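Local coordinates for protein fuculose-1-phosphate aldolase (Glaciozyma antarctica, PDB 4XXF) that belongs to the class II aldolase and adducin family, carries a zinc site, and forms a four-chain assembly, at residues G187-M199 / L231-F245. Residues are numbered along the deposited sequence; the frame is centred on the assembly and turned at random. Where two conformers were deposited one is given.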
ATOM      1  N   GLY A 187     -19.901 -12.760  15.427  1.00 12.30           N
ATOM      2  CA  GLY A 187     -21.049 -12.779  14.543  1.00 12.36           C
ATOM      3  C   GLY A 187     -21.927 -13.996  14.709  1.00 12.75           C
ATOM      4  O   GLY A 187     -21.488 -15.048  15.177  1.00 12.84           O
ATOM      5  N   THR A 188     -23.177 -13.851  14.290  1.00 13.42           N
ATOM      6  CA  THR A 188     -24.069 -14.997  14.186  1.00 12.84           C
ATOM      7  C   THR A 188     -23.709 -15.831  12.964  1.00 13.85           C
ATOM      8  O   THR A 188     -24.170 -16.965  12.836  1.00 15.15           O
ATOM      9  CB  THR A 188     -25.546 -14.577  14.106  1.00 14.82           C
ATOM     10  OG1 THR A 188     -25.768 -13.793  12.926  1.00 16.25           O
ATOM     11  CG2 THR A 188     -25.948 -13.785  15.352  1.00 14.54           C
ATOM     12  N   THR A 189     -22.899 -15.257  12.075  1.00 13.35           N
ATOM     13  CA  THR A 189     -22.323 -15.975  10.941  1.00 13.13           C
ATOM     14  C   THR A 189     -20.864 -15.605  10.831  1.00 11.11           C
ATOM     15  O   THR A 189     -20.445 -14.567  11.342  1.00 12.44           O
ATOM     16  CB  THR A 189     -23.004 -15.657   9.589  1.00 12.51           C
ATOM     17  OG1 THR A 189     -22.908 -14.248   9.322  1.00 13.60           O
ATOM     18  CG2 THR A 189     -24.459 -16.103   9.584  1.00 15.72           C
ATOM     19  N   ILE A 190     -20.083 -16.459  10.180  1.00 12.20           N
ATOM     20  CA  ILE A 190     -18.712 -16.118   9.822  1.00 11.96           C
ATOM     21  C   ILE A 190     -18.700 -14.814   9.030  1.00 10.97           C
ATOM     22  O   ILE A 190     -17.891 -13.924   9.282  1.00 12.15           O
ATOM     23  CB  ILE A 190     -18.072 -17.226   8.979  1.00 13.32           C
ATOM     24  CG1 ILE A 190     -17.939 -18.514   9.787  1.00 15.74           C
ATOM     25  CG2 ILE A 190     -16.725 -16.784   8.412  1.00 14.78           C
ATOM     26  CD1 ILE A 190     -17.803 -19.742   8.905  1.00 16.41           C
ATOM     27  N   ASP A 191     -19.639 -14.699   8.097  1.00 11.75           N
ATOM     28  CA  ASP A 191     -19.674 -13.546   7.204  1.00 11.05           C
ATOM     29  C   ASP A 191     -19.830 -12.238   7.966  1.00 11.82           C
ATOM     30  O   ASP A 191     -19.096 -11.285   7.727  1.00 12.18           O
ATOM     31  CB  ASP A 191     -20.823 -13.697   6.213  1.00 13.37           C
ATOM     32  CG  ASP A 191     -20.731 -14.970   5.390  1.00 15.81           C
ATOM     33  OD1 ASP A 191     -20.774 -14.878   4.146  1.00 16.13           O
ATOM     34  OD2 ASP A 191     -20.614 -16.069   5.977  1.00 16.25           O
ATOM     35  N   SER A 192     -20.781 -12.185   8.899  1.00 11.37           N
ATOM     36  CA  SER A 192     -20.975 -10.931   9.608  1.00 11.50           C
ATOM     37  C   SER A 192     -19.781 -10.616  10.508  1.00 12.46           C
ATOM     38  O   SER A 192     -19.370  -9.465  10.578  1.00 11.65           O
ATOM     39  CB  SER A 192     -22.281 -10.933  10.411  1.00 14.18           C
ATOM     40  OG  SER A 192     -22.262 -11.873  11.470  1.00 13.73           O
ATOM     41  N   ALA A 193     -19.203 -11.612  11.174  1.00 11.87           N
ATOM     42  CA  ALA A 193     -18.010 -11.357  11.984  1.00 12.36           C
ATOM     43  C   ALA A 193     -16.883 -10.757  11.138  1.00 10.83           C
ATOM     44  O   ALA A 193     -16.171  -9.851  11.584  1.00 11.55           O
ATOM     45  CB  ALA A 193     -17.536 -12.632  12.653  1.00 13.22           C
ATOM     46  N   VAL A 194     -16.729 -11.258   9.917  1.00 11.76           N
ATOM     47  CA  VAL A 194     -15.728 -10.756   8.989  1.00 12.12           C
ATOM     48  C   VAL A 194     -16.042  -9.326   8.554  1.00 11.48           C
ATOM     49  O   VAL A 194     -15.142  -8.480   8.548  1.00 11.63           O
ATOM     50  CB  VAL A 194     -15.618 -11.685   7.770  1.00 11.26           C
ATOM     51  CG1 VAL A 194     -14.803 -11.043   6.655  1.00 12.60           C
ATOM     52  CG2 VAL A 194     -14.961 -12.993   8.167  1.00 12.70           C
ATOM     53  N   ALA A 195     -17.305  -9.041   8.219  1.00 11.29           N
ATOM     54  CA  ALA A 195     -17.683  -7.677   7.863  1.00 10.99           C
ATOM     55  C   ALA A 195     -17.346  -6.721   8.987  1.00 10.71           C
ATOM     56  O   ALA A 195     -16.773  -5.656   8.755  1.00 10.80           O
ATOM     57  CB  ALA A 195     -19.174  -7.570   7.532  1.00 13.25           C
ATOM     58  N   TRP A 196     -17.684  -7.093  10.218  1.00 11.01           N
ATOM     59  CA  TRP A 196     -17.418  -6.185  11.328  1.00 11.10           C
ATOM     60  C   TRP A 196     -15.917  -5.953  11.515  1.00 10.64           C
ATOM     61  O   TRP A 196     -15.502  -4.835  11.822  1.00 11.39           O
ATOM     62  CB  TRP A 196     -18.042  -6.687  12.630  1.00 10.64           C
ATOM     63  CG  TRP A 196     -19.505  -7.024  12.560  1.00 11.14           C
ATOM     64  CD1 TRP A 196     -20.111  -8.070  13.208  1.00 12.59           C
ATOM     65  CD2 TRP A 196     -20.554  -6.324  11.858  1.00 12.25           C
ATOM     66  NE1 TRP A 196     -21.459  -8.072  12.939  1.00 12.46           N
ATOM     67  CE2 TRP A 196     -21.752  -7.022  12.105  1.00 11.87           C
ATOM     68  CE3 TRP A 196     -20.596  -5.189  11.036  1.00 12.55           C
ATOM     69  CZ2 TRP A 196     -22.981  -6.608  11.594  1.00 12.03           C
ATOM     70  CZ3 TRP A 196     -21.819  -4.785  10.518  1.00 12.42           C
ATOM     71  CH2 TRP A 196     -22.992  -5.500  10.791  1.00 12.82           C
ATOM     72  N   PHE A 197     -15.098  -6.981  11.307  1.00 10.81           N
ATOM     73  CA  PHE A 197     -13.656  -6.798  11.441  1.00  9.40           C
ATOM     74  C   PHE A 197     -13.121  -5.869  10.350  1.00  9.62           C
ATOM     75  O   PHE A 197     -12.357  -4.944  10.636  1.00 11.09           O
ATOM     76  CB  PHE A 197     -12.911  -8.140  11.415  1.00 10.56           C
ATOM     77  CG  PHE A 197     -11.527  -8.048  11.984  1.00 11.07           C
ATOM     78  CD1 PHE A 197     -10.485  -7.528  11.229  1.00 11.79           C
ATOM     79  CD2 PHE A 197     -11.266  -8.442  13.281  1.00 11.48           C
ATOM     80  CE1 PHE A 197      -9.212  -7.399  11.761  1.00 12.12           C
ATOM     81  CE2 PHE A 197      -9.986  -8.339  13.800  1.00 12.77           C
ATOM     82  CZ  PHE A 197      -8.964  -7.812  13.041  1.00 12.34           C
ATOM     83  N   ILE A 198     -13.506  -6.111   9.099  1.00 10.02           N
ATOM     84  CA  ILE A 198     -13.080  -5.258   7.990  1.00 10.85           C
ATOM     85  C   ILE A 198     -13.491  -3.806   8.237  1.00 10.09           C
ATOM     86  O   ILE A 198     -12.702  -2.868   8.036  1.00 11.08           O
ATOM     87  CB  ILE A 198     -13.676  -5.748   6.651  1.00  9.80           C
ATOM     88  CG1 ILE A 198     -13.024  -7.068   6.237  1.00 12.16           C
ATOM     89  CG2 ILE A 198     -13.476  -4.720   5.550  1.00 12.86           C
ATOM     90  CD1 ILE A 198     -13.802  -7.804   5.133  1.00 12.13           C
ATOM     91  N   MET A 199     -14.735  -3.609   8.665  1.00 10.32           N
ATOM     92  CA  MET A 199     -15.237  -2.257   8.870  1.00 10.39           C
ATOM     93  C   MET A 199     -14.579  -1.581  10.059  1.00 10.59           C
ATOM     94  O   MET A 199     -14.340  -0.371  10.027  1.00 11.03           O
ATOM     95  CB  MET A 199     -16.761  -2.270   9.022  1.00 10.95           C
ATOM     96  CG  MET A 199     -17.459  -2.718   7.738  1.00 11.33           C
ATOM     97  SD  MET A 199     -19.257  -2.768   7.900  1.00 13.59           S
ATOM     98  CE  MET A 199     -19.654  -1.020   7.810  1.00 18.16           C
ATOM     99  N   LEU A 231     -27.199  -0.474   8.949  1.00 16.19           N
ATOM    100  CA  LEU A 231     -25.877  -1.078   8.751  1.00 16.22           C
ATOM    101  C   LEU A 231     -25.425  -2.025   9.843  1.00 15.48           C
ATOM    102  O   LEU A 231     -24.467  -2.774   9.650  1.00 15.77           O
ATOM    103  CB  LEU A 231     -24.798   0.010   8.631  1.00 17.50           C
ATOM    104  CG  LEU A 231     -24.928   1.039   7.517  1.00 19.07           C
ATOM    105  CD1 LEU A 231     -23.682   1.902   7.505  1.00 19.52           C
ATOM    106  CD2 LEU A 231     -25.132   0.372   6.164  1.00 23.66           C
ATOM    107  N   GLY A 232     -26.075  -1.969  10.998  1.00 15.78           N
ATOM    108  CA  GLY A 232     -25.519  -2.570  12.195  1.00 14.84           C
ATOM    109  C   GLY A 232     -26.050  -3.926  12.597  1.00 14.36           C
ATOM    110  O   GLY A 232     -25.517  -4.530  13.523  1.00 16.47           O
ATOM    111  N   HIS A 233     -27.083  -4.418  11.923  1.00 15.01           N
ATOM    112  CA  HIS A 233     -27.691  -5.691  12.302  0.53 16.10           C
ATOM    113  C   HIS A 233     -27.046  -6.839  11.532  1.00 16.74           C
ATOM    114  O   HIS A 233     -26.302  -6.626  10.577  1.00 16.45           O
ATOM    115  CB  HIS A 233     -29.218  -5.662  12.100  0.53 19.69           C
ATOM    116  CG  HIS A 233     -29.658  -5.367  10.696  0.53 20.65           C
ATOM    117  ND1 HIS A 233     -29.663  -6.320   9.700  0.53 20.85           N
ATOM    118  CD2 HIS A 233     -30.149  -4.237  10.136  0.53 26.11           C
ATOM    119  CE1 HIS A 233     -30.115  -5.782   8.581  0.53 22.08           C
ATOM    120  NE2 HIS A 233     -30.418  -4.519   8.820  0.53 23.34           N
ATOM    121  N   GLU A 234     -27.331  -8.064  11.961  1.00 17.52           N
ATOM    122  CA  GLU A 234     -26.588  -9.222  11.478  1.00 16.44           C
ATOM    123  C   GLU A 234     -26.818  -9.549  10.010  1.00 15.72           C
ATOM    124  O   GLU A 234     -25.881  -9.942   9.324  1.00 15.31           O
ATOM    125  CB  GLU A 234     -26.897 -10.431  12.362  1.00 17.24           C
ATOM    126  CG  GLU A 234     -26.239 -10.330  13.745  1.00 17.77           C
ATOM    127  CD  GLU A 234     -24.723 -10.349  13.644  1.00 18.73           C
ATOM    128  OE1 GLU A 234     -24.181 -11.410  13.278  1.00 16.89           O
ATOM    129  OE2 GLU A 234     -24.077  -9.306  13.912  1.00 17.49           O
ATOM    130  N   GLN A 235     -28.037  -9.364   9.508  1.00 16.54           N
ATOM    131  CA  GLN A 235     -28.276  -9.551   8.077  1.00 18.51           C
ATOM    132  C   GLN A 235     -27.512  -8.521   7.246  1.00 15.84           C
ATOM    133  O   GLN A 235     -26.977  -8.844   6.184  1.00 16.26           O
ATOM    134  CB  GLN A 235     -29.766  -9.481   7.752  1.00 21.18           C
ATOM    135  CG  GLN A 235     -30.533 -10.724   8.140  1.00 25.46           C
ATOM    136  CD  GLN A 235     -32.005 -10.601   7.823  1.00 37.38           C
ATOM    137  OE1 GLN A 235     -32.817 -10.303   8.699  1.00 40.45           O
ATOM    138  NE2 GLN A 235     -32.359 -10.818   6.561  1.00 40.48           N
ATOM    139  N   ALA A 236     -27.466  -7.277   7.715  1.00 15.53           N
ATOM    140  CA  ALA A 236     -26.668  -6.261   7.030  1.00 14.90           C
ATOM    141  C   ALA A 236     -25.188  -6.619   7.032  1.00 15.41           C
ATOM    142  O   ALA A 236     -24.492  -6.399   6.042  1.00 14.52           O
ATOM    143  CB  ALA A 236     -26.874  -4.892   7.664  1.00 16.61           C
ATOM    144  N   GLY A 237     -24.711  -7.186   8.136  1.00 13.65           N
ATOM    145  CA  GLY A 237     -23.333  -7.641   8.203  1.00 14.20           C
ATOM    146  C   GLY A 237     -23.033  -8.714   7.182  1.00 13.73           C
ATOM    147  O   GLY A 237     -22.018  -8.664   6.489  1.00 14.09           O
ATOM    148  N   TYR A 238     -23.942  -9.683   7.081  1.00 12.48           N
ATOM    149  CA  TYR A 238     -23.806 -10.747   6.099  1.00 12.91           C
ATOM    150  C   TYR A 238     -23.647 -10.154   4.694  1.00 12.66           C
ATOM    151  O   TYR A 238     -22.746 -10.516   3.933  1.00 13.33           O
ATOM    152  CB  TYR A 238     -25.022 -11.693   6.158  1.00 14.75           C
ATOM    153  CG  TYR A 238     -24.780 -12.992   5.429  1.00 14.14           C
ATOM    154  CD1 TYR A 238     -24.983 -13.100   4.058  1.00 14.95           C
ATOM    155  CD2 TYR A 238     -24.288 -14.089   6.109  1.00 14.98           C
ATOM    156  CE1 TYR A 238     -24.720 -14.286   3.389  1.00 14.32           C
ATOM    157  CE2 TYR A 238     -24.021 -15.269   5.456  1.00 15.19           C
ATOM    158  CZ  TYR A 238     -24.231 -15.364   4.103  1.00 15.05           C
ATOM    159  OH  TYR A 238     -23.939 -16.558   3.482  1.00 17.49           O
ATOM    160  N   PHE A 239     -24.523  -9.220   4.355  1.00 13.03           N
ATOM    161  CA  PHE A 239     -24.504  -8.628   3.022  1.00 12.70           C
ATOM    162  C   PHE A 239     -23.253  -7.764   2.800  1.00 13.16           C
ATOM    163  O   PHE A 239     -22.635  -7.792   1.724  1.00 12.73           O
ATOM    164  CB  PHE A 239     -25.779  -7.805   2.812  1.00 14.32           C
ATOM    165  CG  PHE A 239     -26.021  -7.402   1.388  1.00 14.12           C
ATOM    166  CD1 PHE A 239     -26.280  -8.357   0.419  1.00 17.25           C
ATOM    167  CD2 PHE A 239     -26.032  -6.068   1.023  1.00 19.10           C
ATOM    168  CE1 PHE A 239     -26.518  -7.985  -0.898  1.00 18.73           C
ATOM    169  CE2 PHE A 239     -26.271  -5.692  -0.293  1.00 19.20           C
ATOM    170  CZ  PHE A 239     -26.519  -6.657  -1.246  1.00 17.29           C
ATOM    171  N   GLN A 240     -22.861  -7.005   3.815  1.00 13.21           N
ATOM    172  CA  GLN A 240     -21.703  -6.125   3.683  1.00 13.78           C
ATOM    173  C   GLN A 240     -20.390  -6.908   3.483  1.00 12.54           C
ATOM    174  O   GLN A 240     -19.465  -6.401   2.844  1.00 12.90           O
ATOM    175  CB  GLN A 240     -21.614  -5.191   4.897  1.00 13.85           C
ATOM    176  CG  GLN A 240     -22.618  -4.034   4.842  1.00 14.26           C
ATOM    177  CD  GLN A 240     -22.770  -3.289   6.163  1.00 15.35           C
ATOM    178  OE1 GLN A 240     -23.207  -3.855   7.171  1.00 19.31           O
ATOM    179  NE2 GLN A 240     -22.418  -2.014   6.163  1.00 14.99           N
ATOM    180  N   ALA A 241     -20.323  -8.141   3.982  1.00 11.45           N
ATOM    181  CA  ALA A 241     -19.152  -8.992   3.768  1.00 11.39           C
ATOM    182  C   ALA A 241     -19.140  -9.623   2.382  1.00 12.02           C
ATOM    183  O   ALA A 241     -18.082 -10.056   1.923  1.00 12.12           O
ATOM    184  CB  ALA A 241     -19.094 -10.102   4.818  1.00 15.38           C
ATOM    185  N   SER A 242     -20.293  -9.708   1.720  1.00 11.55           N
ATOM    186  CA  SER A 242     -20.401 -10.579   0.545  1.00 11.41           C
ATOM    187  C   SER A 242     -19.413 -10.284  -0.605  1.00 11.97           C
ATOM    188  O   SER A 242     -18.880 -11.233  -1.166  1.00 12.03           O
ATOM    189  CB  SER A 242     -21.854 -10.600   0.034  1.00 12.89           C
ATOM    190  OG  SER A 242     -22.314  -9.346  -0.426  1.00 13.37           O
ATOM    191  N   PRO A 243     -19.119  -9.008  -0.928  1.00 11.30           N
ATOM    192  CA  PRO A 243     -18.161  -8.826  -2.032  1.00 11.70           C
ATOM    193  C   PRO A 243     -16.760  -9.359  -1.705  1.00 13.03           C
ATOM    194  O   PRO A 243     -16.060  -9.812  -2.612  1.00 11.92           O
ATOM    195  CB  PRO A 243     -18.139  -7.304  -2.249  1.00 13.00           C
ATOM    196  CG  PRO A 243     -18.778  -6.708  -1.046  1.00 17.38           C
ATOM    197  CD  PRO A 243     -19.708  -7.731  -0.482  1.00 12.48           C
ATOM    198  N   TYR A 244     -16.367  -9.357  -0.434  1.00 11.29           N
ATOM    199  CA  TYR A 244     -15.038  -9.851  -0.073  1.00 11.02           C
ATOM    200  C   TYR A 244     -14.960 -11.359  -0.292  1.00 10.31           C
ATOM    201  O   TYR A 244     -13.932 -11.878  -0.748  1.00 11.07           O
ATOM    202  CB  TYR A 244     -14.691  -9.488   1.381  1.00 11.08           C
ATOM    203  CG  TYR A 244     -14.681  -7.996   1.623  1.00 10.62           C
ATOM    204  CD1 TYR A 244     -13.539  -7.232   1.389  1.00 11.45           C
ATOM    205  CD2 TYR A 244     -15.826  -7.343   2.068  1.00 11.51           C
ATOM    206  CE1 TYR A 244     -13.548  -5.846   1.591  1.00 12.82           C
ATOM    207  CE2 TYR A 244     -15.842  -5.990   2.271  1.00 12.03           C
ATOM    208  CZ  TYR A 244     -14.715  -5.239   2.035  1.00 12.29           C
ATOM    209  OH  TYR A 244     -14.754  -3.885   2.247  1.00 13.67           O
ATOM    210  N   PHE A 245     -16.036 -12.076   0.026  1.00 10.17           N
ATOM    211  CA  PHE A 245     -16.072 -13.508  -0.241  1.00 10.55           C
ATOM    212  C   PHE A 245     -16.149 -13.816  -1.728  1.00 11.69           C
ATOM    213  O   PHE A 245     -15.520 -14.766  -2.192  1.00 11.53           O
ATOM    214  CB  PHE A 245     -17.248 -14.159   0.510  1.00 10.79           C
ATOM    215  CG  PHE A 245     -16.999 -14.302   1.993  1.00 10.90           C
ATOM    216  CD1 PHE A 245     -16.319 -15.411   2.475  1.00 11.70           C
ATOM    217  CD2 PHE A 245     -17.392 -13.313   2.895  1.00 12.78           C
ATOM    218  CE1 PHE A 245     -16.067 -15.562   3.840  1.00 11.87           C
ATOM    219  CE2 PHE A 245     -17.141 -13.457   4.266  1.00 13.04           C
ATOM    220  CZ  PHE A 245     -16.462 -14.585   4.732  1.00 11.68           C
TER
HETATM  221  O   HOH W   1     -25.246 -12.832   9.856  1.00 17.70           O
HETATM  222  O   HOH W   2     -21.507 -12.723   2.712  1.00 14.66           O
HETATM  223  O   HOH W   3     -22.240 -18.161   5.102  0.62 60.03           O
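Gly237 and Ser192 bring helices 234-245 and 190-199 together, their CA atoms 4.3 Å apart and the short axes only 7.2 Å apart at a 75° crossing. Helix 190-213, which follows strand 182-187 of the central sheet, is thus crossed by the C-terminal helix 234-256 on its side away from that sheet. Packing is close here: with no side chain on Gly237, its CA comes 3.4 Å from Trp196 CH2, Ala195 CB lies 3.2 Å from Gly237 O, and Ala241 CB 3.1 Å from Asp191 O. On one flank Ile198 CD1 sits over the Tyr244 ring, 3.6 Å from its centroid, a CH-pi contact; the Tyr244 hydroxyl bonds Thr41 of the second subunit.

In a separate patch the Asp191 carboxylate, salt-bridged to Arg25, stacks on the Tyr238 ring, planes 15° apart, and two waters join these residues.

The wetter side is partly exposed: a water bridges Thr188 OG1, Thr189 OG1 and Glu234 O beside the Thr189-Ser192 capping box. Glu234 OE1 accepts from Thr188 N (2.8 Å, 169°), Thr188 OG1 and Ser192 OG, while Glu234 OE2 takes Trp196 NE1 at 3.1 Å. Four donors converging beside a helix N-terminus would probably stabilise this carboxylate as an anion and fix its rotation.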